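Na Glutathione S-transferase 2 (Necator americanus, PDB 2ON5) binds glutathione and, as a hookworm glutathione S-transferase, probably catalyses its conjugation to electrophilic compounds. Local coordinates at residues R103-L106 and R107-G111; K119-K122 and E123-P127; D151-T154 and Y155-C159; D176-P179 and E180-A183. All coordinates share one frame; numbering follows the deposited sequence.

Contact 1: R103-L106 and R107-G111; sequences RPYL and RVVAG. With EDO (1,2-ethanediol), chain L.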
# COMPACT_ATOMS: atom_id res chain seq x y z
N ARG A 103 -9.91 10.96 -0.16
CA ARG A 103 -9.34 11.59 1.05
C ARG A 103 -9.95 12.96 1.44
O ARG A 103 -10.20 13.20 2.62
CB ARG A 103 -7.82 11.71 0.97
CG ARG A 103 -7.21 12.27 2.27
CD ARG A 103 -5.69 12.56 2.19
NE ARG A 103 -4.95 11.62 1.36
CZ ARG A 103 -4.51 10.41 1.74
NH1 ARG A 103 -4.78 9.95 2.96
NH2 ARG A 103 -3.82 9.66 0.89
N PRO A 104 -10.19 13.86 0.46
CA PRO A 104 -10.85 15.14 0.80
C PRO A 104 -12.21 14.97 1.49
O PRO A 104 -12.55 15.75 2.41
CB PRO A 104 -11.01 15.83 -0.57
CG PRO A 104 -9.92 15.25 -1.40
CD PRO A 104 -9.85 13.80 -0.97
N TYR A 105 -12.98 13.97 1.06
CA TYR A 105 -14.25 13.66 1.70
C TYR A 105 -14.06 13.13 3.13
O TYR A 105 -14.72 13.57 4.09
CB TYR A 105 -15.05 12.65 0.83
CG TYR A 105 -16.25 12.10 1.53
CD1 TYR A 105 -17.47 12.79 1.50
CD2 TYR A 105 -16.17 10.91 2.27
CE1 TYR A 105 -18.58 12.31 2.19
CE2 TYR A 105 -17.28 10.41 2.97
CZ TYR A 105 -18.49 11.13 2.91
OH TYR A 105 -19.60 10.68 3.59
N LEU A 106 -13.14 12.18 3.28
CA LEU A 106 -12.91 11.56 4.57
C LEU A 106 -12.40 12.59 5.61
O LEU A 106 -12.82 12.57 6.77
CB LEU A 106 -11.94 10.37 4.44
CG LEU A 106 -12.43 9.29 3.47
CD1 LEU A 106 -11.29 8.31 3.06
CD2 LEU A 106 -13.63 8.54 4.07
N ARG A 107 -11.52 13.48 5.19
CA ARG A 107 -11.01 14.52 6.09
C ARG A 107 -12.13 15.46 6.59
O ARG A 107 -12.18 15.83 7.77
CB ARG A 107 -9.89 15.30 5.41
CG ARG A 107 -8.57 14.49 5.33
CD ARG A 107 -7.50 15.19 4.51
NE ARG A 107 -7.20 16.52 5.05
CZ ARG A 107 -6.35 16.76 6.06
NH1 ARG A 107 -5.69 15.76 6.63
NH2 ARG A 107 -6.18 18.00 6.48
N VAL A 108 -13.03 15.81 5.69
CA VAL A 108 -14.20 16.62 6.05
C VAL A 108 -15.11 15.89 7.05
O VAL A 108 -15.39 16.44 8.11
CB VAL A 108 -14.96 17.12 4.80
CG1 VAL A 108 -16.33 17.71 5.20
CG2 VAL A 108 -14.11 18.16 4.07
N VAL A 109 -15.53 14.66 6.74
CA VAL A 109 -16.39 13.89 7.67
C VAL A 109 -15.72 13.70 9.06
O VAL A 109 -16.37 13.80 10.10
CB VAL A 109 -16.86 12.53 7.04
CG1 VAL A 109 -17.63 11.69 8.03
CG2 VAL A 109 -17.74 12.78 5.83
N ALA A 110 -14.41 13.46 9.05
CA ALA A 110 -13.65 13.30 10.30
C ALA A 110 -13.56 14.60 11.12
O ALA A 110 -13.23 14.56 12.30
CB ALA A 110 -12.25 12.74 10.00
N GLY A 111 -13.88 15.74 10.49
CA GLY A 111 -13.81 17.04 11.16
C GLY A 111 -12.44 17.70 11.06
O GLY A 111 -12.22 18.77 11.63
C1 EDO L . -19.86 8.52 6.80
O1 EDO L . -18.87 9.20 6.00
C2 EDO L . -19.54 8.46 8.29
O2 EDO L . -18.15 8.20 8.58

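Contact 2: K119-K122 and E123-P127; sequences KLFK and ELLLP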
# COMPACT_ATOMS: atom_id res chain seq x y z
N LYS A 119 -21.83 17.54 -0.51
CA LYS A 119 -21.29 18.00 -1.79
C LYS A 119 -20.12 17.12 -2.25
O LYS A 119 -20.05 16.70 -3.43
CB LYS A 119 -20.88 19.47 -1.71
CG LYS A 119 -20.38 20.06 -3.02
CD LYS A 119 -20.34 21.59 -2.94
CE LYS A 119 -19.45 22.20 -4.03
NZ LYS A 119 -18.03 22.33 -3.56
N LEU A 120 -19.20 16.84 -1.33
CA LEU A 120 -18.04 16.00 -1.64
C LEU A 120 -18.46 14.57 -1.96
O LEU A 120 -17.83 13.90 -2.79
CB LEU A 120 -17.08 15.95 -0.45
CG LEU A 120 -15.82 16.83 -0.36
CD1 LEU A 120 -15.37 17.44 -1.69
CD2 LEU A 120 -16.01 17.85 0.71
N PHE A 121 -19.50 14.10 -1.29
CA PHE A 121 -19.98 12.75 -1.51
C PHE A 121 -20.45 12.64 -2.95
O PHE A 121 -20.06 11.72 -3.68
CB PHE A 121 -21.09 12.37 -0.51
CG PHE A 121 -21.85 11.12 -0.90
CD1 PHE A 121 -21.36 9.86 -0.55
CD2 PHE A 121 -23.04 11.21 -1.63
CE1 PHE A 121 -22.04 8.71 -0.91
CE2 PHE A 121 -23.72 10.06 -1.99
CZ PHE A 121 -23.23 8.81 -1.64
N LYS A 122 -21.26 13.62 -3.37
CA LYS A 122 -21.79 13.65 -4.72
C LYS A 122 -20.72 13.88 -5.77
O LYS A 122 -20.72 13.22 -6.81
CB LYS A 122 -22.87 14.74 -4.86
CG LYS A 122 -24.24 14.30 -4.38
CD LYS A 122 -25.31 15.40 -4.68
CE LYS A 122 -25.49 16.33 -3.52
NZ LYS A 122 -26.40 17.49 -3.87
N GLU A 123 -19.81 14.80 -5.51
CA GLU A 123 -18.89 15.27 -6.55
C GLU A 123 -17.63 14.40 -6.63
O GLU A 123 -17.05 14.24 -7.70
CB GLU A 123 -18.54 16.75 -6.35
CG GLU A 123 -19.74 17.71 -6.48
CD GLU A 123 -19.36 19.21 -6.46
OE1 GLU A 123 -18.18 19.54 -6.19
OE2 GLU A 123 -20.24 20.05 -6.73
N LEU A 124 -17.24 13.84 -5.48
CA LEU A 124 -16.00 13.10 -5.35
C LEU A 124 -16.23 11.59 -5.16
O LEU A 124 -15.74 10.77 -5.97
CB LEU A 124 -15.17 13.67 -4.20
CG LEU A 124 -13.75 13.12 -4.00
CD1 LEU A 124 -13.00 13.06 -5.29
CD2 LEU A 124 -13.00 13.93 -2.97
N LEU A 125 -16.97 11.23 -4.12
CA LEU A 125 -17.11 9.81 -3.75
C LEU A 125 -17.91 8.98 -4.77
O LEU A 125 -17.48 7.90 -5.18
CB LEU A 125 -17.66 9.68 -2.32
CG LEU A 125 -17.48 8.32 -1.64
CD1 LEU A 125 -17.53 8.44 -0.11
CD2 LEU A 125 -18.54 7.34 -2.12
N LEU A 126 -19.06 9.49 -5.22
CA LEU A 126 -19.90 8.72 -6.14
C LEU A 126 -19.16 8.29 -7.40
O LEU A 126 -19.19 7.12 -7.74
CB LEU A 126 -21.22 9.43 -6.49
CG LEU A 126 -22.29 9.44 -5.39
CD1 LEU A 126 -23.53 10.19 -5.89
CD2 LEU A 126 -22.66 8.03 -4.93
N PRO A 127 -18.47 9.24 -8.09
CA PRO A 127 -17.73 8.84 -9.30
C PRO A 127 -16.55 7.91 -9.02
O PRO A 127 -16.25 7.04 -9.84
CB PRO A 127 -17.23 10.17 -9.85
CG PRO A 127 -18.10 11.20 -9.23
CD PRO A 127 -18.37 10.69 -7.87
O HOH W 1 -16.38 21.76 -6.52

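Contact 3: D151-T154 and Y155-C159; sequences DSVT and YADLC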
# COMPACT_ATOMS: atom_id res chain seq x y z
N ASP A 151 -12.70 -18.39 -0.68
CA ASP A 151 -13.96 -18.88 -0.15
C ASP A 151 -14.18 -18.42 1.28
O ASP A 151 -15.23 -18.70 1.84
CB ASP A 151 -14.01 -20.42 -0.23
CG ASP A 151 -14.06 -20.96 -1.67
OD1 ASP A 151 -13.63 -22.11 -1.88
OD2 ASP A 151 -14.54 -20.25 -2.57
N SER A 152 -13.22 -17.72 1.88
CA SER A 152 -13.38 -17.29 3.26
C SER A 152 -12.97 -15.81 3.47
O SER A 152 -12.33 -15.23 2.59
CB SER A 152 -12.58 -18.22 4.19
OG SER A 152 -11.21 -18.17 3.89
N VAL A 153 -13.37 -15.23 4.60
CA VAL A 153 -13.14 -13.80 4.88
C VAL A 153 -11.66 -13.46 4.98
O VAL A 153 -10.88 -14.22 5.57
CB VAL A 153 -13.93 -13.30 6.14
CG1 VAL A 153 -13.35 -13.89 7.46
CG2 VAL A 153 -13.98 -11.75 6.19
N THR A 154 -11.27 -12.34 4.38
CA THR A 154 -9.90 -11.84 4.48
C THR A 154 -9.90 -10.37 4.90
O THR A 154 -10.95 -9.72 4.94
CB THR A 154 -9.10 -11.96 3.15
OG1 THR A 154 -9.63 -11.05 2.19
CG2 THR A 154 -9.10 -13.39 2.64
N TYR A 155 -8.72 -9.83 5.19
CA TYR A 155 -8.68 -8.41 5.61
C TYR A 155 -9.16 -7.46 4.51
O TYR A 155 -9.61 -6.34 4.80
CB TYR A 155 -7.32 -8.02 6.21
CG TYR A 155 -6.21 -7.84 5.21
CD1 TYR A 155 -5.99 -6.59 4.64
CD2 TYR A 155 -5.38 -8.90 4.83
CE1 TYR A 155 -4.99 -6.39 3.69
CE2 TYR A 155 -4.35 -8.71 3.88
CZ TYR A 155 -4.18 -7.44 3.32
OH TYR A 155 -3.20 -7.20 2.38
N ALA A 156 -9.07 -7.89 3.25
CA ALA A 156 -9.60 -7.05 2.18
C ALA A 156 -11.15 -6.94 2.31
O ALA A 156 -11.70 -5.86 2.08
CB ALA A 156 -9.19 -7.59 0.80
N ASP A 157 -11.82 -8.04 2.65
CA ASP A 157 -13.27 -8.02 2.94
C ASP A 157 -13.60 -7.03 4.06
O ASP A 157 -14.56 -6.25 3.97
CB ASP A 157 -13.78 -9.40 3.29
CG ASP A 157 -13.65 -10.38 2.13
OD1 ASP A 157 -12.92 -11.39 2.32
OD2 ASP A 157 -14.23 -10.09 1.05
N LEU A 158 -12.78 -7.06 5.10
CA LEU A 158 -13.05 -6.26 6.28
C LEU A 158 -12.92 -4.80 5.91
O LEU A 158 -13.77 -4.00 6.28
CB LEU A 158 -12.09 -6.63 7.44
CG LEU A 158 -12.16 -8.07 7.98
CD1 LEU A 158 -11.09 -8.38 9.06
CD2 LEU A 158 -13.55 -8.40 8.52
N CYS A 159 -11.88 -4.47 5.12
CA CYS A 159 -11.67 -3.08 4.64
C CYS A 159 -12.89 -2.61 3.86
O CYS A 159 -13.42 -1.52 4.13
CB CYS A 159 -10.42 -2.94 3.76
SG CYS A 159 -8.88 -3.09 4.69
O HOH W 2 -11.38 -12.30 0.42

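Contact 4: D176-P179 and E180-A183; sequences DGFP and EIKA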
# COMPACT_ATOMS: atom_id res chain seq x y z
N ASP A 176 -26.27 2.40 -4.58
CA ASP A 176 -27.04 2.49 -5.83
C ASP A 176 -26.22 1.98 -7.00
O ASP A 176 -25.09 2.44 -7.24
CB ASP A 176 -27.43 3.94 -6.14
CG ASP A 176 -28.54 4.47 -5.23
OD1 ASP A 176 -28.99 3.78 -4.29
OD2 ASP A 176 -28.95 5.62 -5.49
N GLY A 177 -26.80 1.02 -7.72
CA GLY A 177 -26.16 0.40 -8.89
C GLY A 177 -25.24 -0.76 -8.54
O GLY A 177 -24.65 -1.40 -9.43
N PHE A 178 -25.10 -1.03 -7.24
CA PHE A 178 -24.08 -1.97 -6.75
C PHE A 178 -24.62 -2.84 -5.62
O PHE A 178 -24.06 -2.85 -4.52
CB PHE A 178 -22.81 -1.23 -6.30
CG PHE A 178 -22.08 -0.57 -7.42
CD1 PHE A 178 -22.20 0.80 -7.62
CD2 PHE A 178 -21.31 -1.31 -8.30
CE1 PHE A 178 -21.53 1.43 -8.69
CE2 PHE A 178 -20.63 -0.69 -9.38
CZ PHE A 178 -20.74 0.69 -9.55
N PRO A 179 -25.69 -3.62 -5.91
CA PRO A 179 -26.33 -4.46 -4.88
C PRO A 179 -25.40 -5.56 -4.34
O PRO A 179 -25.56 -5.97 -3.19
CB PRO A 179 -27.55 -5.04 -5.61
CG PRO A 179 -27.15 -5.02 -7.10
CD PRO A 179 -26.32 -3.77 -7.24
N GLU A 180 -24.46 -6.01 -5.18
CA GLU A 180 -23.39 -6.97 -4.81
C GLU A 180 -22.50 -6.47 -3.67
O GLU A 180 -22.00 -7.25 -2.84
CB GLU A 180 -22.47 -7.24 -6.01
CG GLU A 180 -23.18 -7.87 -7.22
CD GLU A 180 -23.64 -6.83 -8.22
OE1 GLU A 180 -23.59 -5.62 -7.90
OE2 GLU A 180 -24.06 -7.25 -9.33
N ILE A 181 -22.24 -5.16 -3.69
CA ILE A 181 -21.37 -4.54 -2.69
C ILE A 181 -22.13 -4.41 -1.38
O ILE A 181 -21.57 -4.67 -0.32
CB ILE A 181 -20.78 -3.17 -3.19
CG1 ILE A 181 -20.15 -3.32 -4.59
CG2 ILE A 181 -19.78 -2.61 -2.18
CD1 ILE A 181 -18.95 -4.31 -4.64
N LYS A 182 -23.41 -4.04 -1.45
CA LYS A 182 -24.27 -4.13 -0.26
C LYS A 182 -24.37 -5.55 0.31
O LYS A 182 -24.27 -5.74 1.53
CB LYS A 182 -25.67 -3.57 -0.53
CG LYS A 182 -26.44 -3.25 0.74
CD LYS A 182 -27.71 -2.47 0.43
CE LYS A 182 -28.42 -2.07 1.71
NZ LYS A 182 -29.67 -1.25 1.42
N ALA A 183 -24.58 -6.54 -0.57
CA ALA A 183 -24.66 -7.93 -0.14
C ALA A 183 -23.37 -8.33 0.58
O ALA A 183 -23.40 -8.99 1.61
CB ALA A 183 -24.90 -8.86 -1.35

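Contact 1: R103-L106 and R107-G111
Tyr105 and Val109 stand one turn apart on the short helix 103-110, joined by a straight backbone bond from Val109 N to Tyr105 O of 3.0 Å; Arg107 N to Arg103 O and Ala110 N to Leu106 O repeat the i to i+4 pattern, while Val108 N to Pro104 O is weak at 3.3 Å. Along the same side of the helix, the Val109 branch CG2 sits over one face of the Tyr105 ring, 3.8 Å from its centroid and displaced toward the rim, a CH-pi contact. It comes closest at Tyr105 CZ, 3.4 Å from Val109 CG2. The ring reaches this place because Tyr105 CG is anti to its backbone N (chi1 170°), which swings the ring along the helix toward the next turn. At the ring's edge, near its plane, Tyr105 OH and O1 of a bound 1,2-ethanediol share a hydrogen bond of 2.9 Å, and Val109 CG1 touches the same O1. The helix ends in a Schellman motif: Gly111 takes a positive phi of 89°, and its N bonds to Val108 O at 2.9 Å. Helix 117-143 packs on the Tyr105 ring through Leu120, Phe121 and Leu125. On another side of the helix the aliphatic parts of two arginines meet, Arg103 CG lying 3.7 Å from Arg107 CD. Their guanidinium groups part company: Arg103 NH2 bonds to Asn100 OD1 of the same chain, and Arg107 NH2 makes a salt bridge to Asp113 OD2, just beyond the helix end.

Contact 2: K119-K122 and E123-P127
Phe121 lays one face of its ring against Leu126, whose CG sits 4.2 Å from the ring centroid in a CH-pi contact, 28° off the ring normal. The Leu126 branch CD2 presses closest, 3.4 Å from Phe121 CZ. Leu125 comes to the same ring obliquely, with its CD2 3.9 Å from Phe121 CE1. A chi1 of 166° turns the Phe121 ring toward the following turn, where both leucines can touch it. The ring also stacks on Phe171, while the Phe121 side chain packs against Tyr105 of helix 103-110 and Ile167 of helix 155-168, placing this side of helix 117-143 in the interior of the all-helical C-terminal domain of the glutathione S-transferase fold. Here the helix widens into a pi-type turn. Leu120 O accepts from two amides, Leu124 N at 2.8 Å and Leu125 N at 3.1 Å; the first lies above the carbonyl plane and the second in it. Leu126 N then bonds to Phe121 O, five residues back, instead of four. At Pro127 the ring nitrogen has no hydrogen to give, and the helix kinks; Pro127 CD rests against Lys122 O. On an exposed side, Lys119 crosses Glu123 one turn on, with Lys119 CE 3.5 Å from Glu123 OE2. Their charged ends form a long salt bridge, Lys119 NZ to Glu123 OE1 at 3.8 Å. Water fills in beside it, donating to Glu123 OE1 and accepting a weak bond from Lys119 NZ.

Contact 3: D151-T154 and Y155-C159
Asp157 OD1 is gripped by two donors: the backbone N of Thr154, 2.8 Å from that oxygen, and a water at 2.6 Å. The amide uses the anti lone pair of Asp157 OD1, on the side away from OD2. The same water also bonds to Thr154 OG1, so it bridges the two side chains. In return, Thr154 OG1 accepts a weak bond from Ala156 N at 3.4 Å. With Thr154 as the N-cap and Asp157 three residues on, the exchange is a capping box at the start of helix 155-168. The Thr154 hydroxyl can turn toward Ala156 N because its chi1 of 69° places OG1 between the backbone N and the carbonyl carbon. Leu158 N closes the first full turn on Thr154 O. Beside the polar cap, Val153 CG2 meets Leu158 CD2 at 4.1 Å, an apolar flank in the manner of a hydrophobic staple. Val153 CG2 also lies 3.7 Å from Asp157 CB. The second oxygen, Asp157 OD2, accepts from Leu148 N in the preceding loop. The OH of Tyr155 bonds to Asp89 OD1 of helix 82-101. Buried and held through both oxygens, the Asp157 carboxylate is fixed in rotation, and its negative charge near the helix N terminus would be favoured by the helix dipole.

Contact 4: D176-P179 and E180-A183
The Phe178 ring packs edge-to-face with Phe133 of helix 117-143, while Ile181 CG1 stands obliquely to it; the touch between Phe178 and Ile181 is made at the root of the ring, where Phe178 CB lies 3.8 Å from Ile181 CG1. Arg129 and Glu130 of helix 117-143 also touch the Phe178 side chain. Ile181 reaches Phe133 and Met136, so both apolar side chains lean on the same helix. With Phe178 CG beside its own backbone N (chi1 -66°), the ring leads away from the new helix and toward this neighbour. The Glu180 and Pro179 side chains lie side by side, pointing the same way, and the carboxylate oxygen Glu180 OE1 is 3.4 Å from Pro179 CD. A bend at chi2 of 94° folds the acid back toward the proline, while Glu180 OE2 has a long, weak ion pair with Lys137. Phe178 is the N-cap residue of helix 179-189, and Pro179 takes the first helical position, where its lack of an N-H costs no helix bond. Phe178 O receives Ile181 N at 3.1 Å, with the donor well above the carbonyl plane, and a weak bond from Lys182 N at 3.4 Å. The first i to i+4 bond of full strength is Ala183 N to Pro179 O at 2.9 Å. The Phe178 side chain has no oxygen or nitrogen with which to accept from the first-turn amides, so the polar work at this end falls to its carbonyl, and the negative charge of Glu180 near this helix end would probably be favourable to the helix dipole.

Overall arrangement
Following the chain, the four contacts come strictly in series, with none nested or crossed, and all belong to the C-terminal helical domain. Contact 1 spans the short helix 103-110 to its end; after a loop, contact 2 lies in the early turns of helix 117-143. These two touch directly, Pro104 and Tyr105 packing on Leu120, Phe121, Leu124 and Leu125. Contact 3 opens helix 155-168 at the far side of the chain's centre from contact 1, about 25 Å between centres. Contact 4 starts helix 179-189, about 17 Å from the centres of both contacts 2 and 3, and leans on a later part of helix 117-143, which thereby joins contacts 1, 2 and 4.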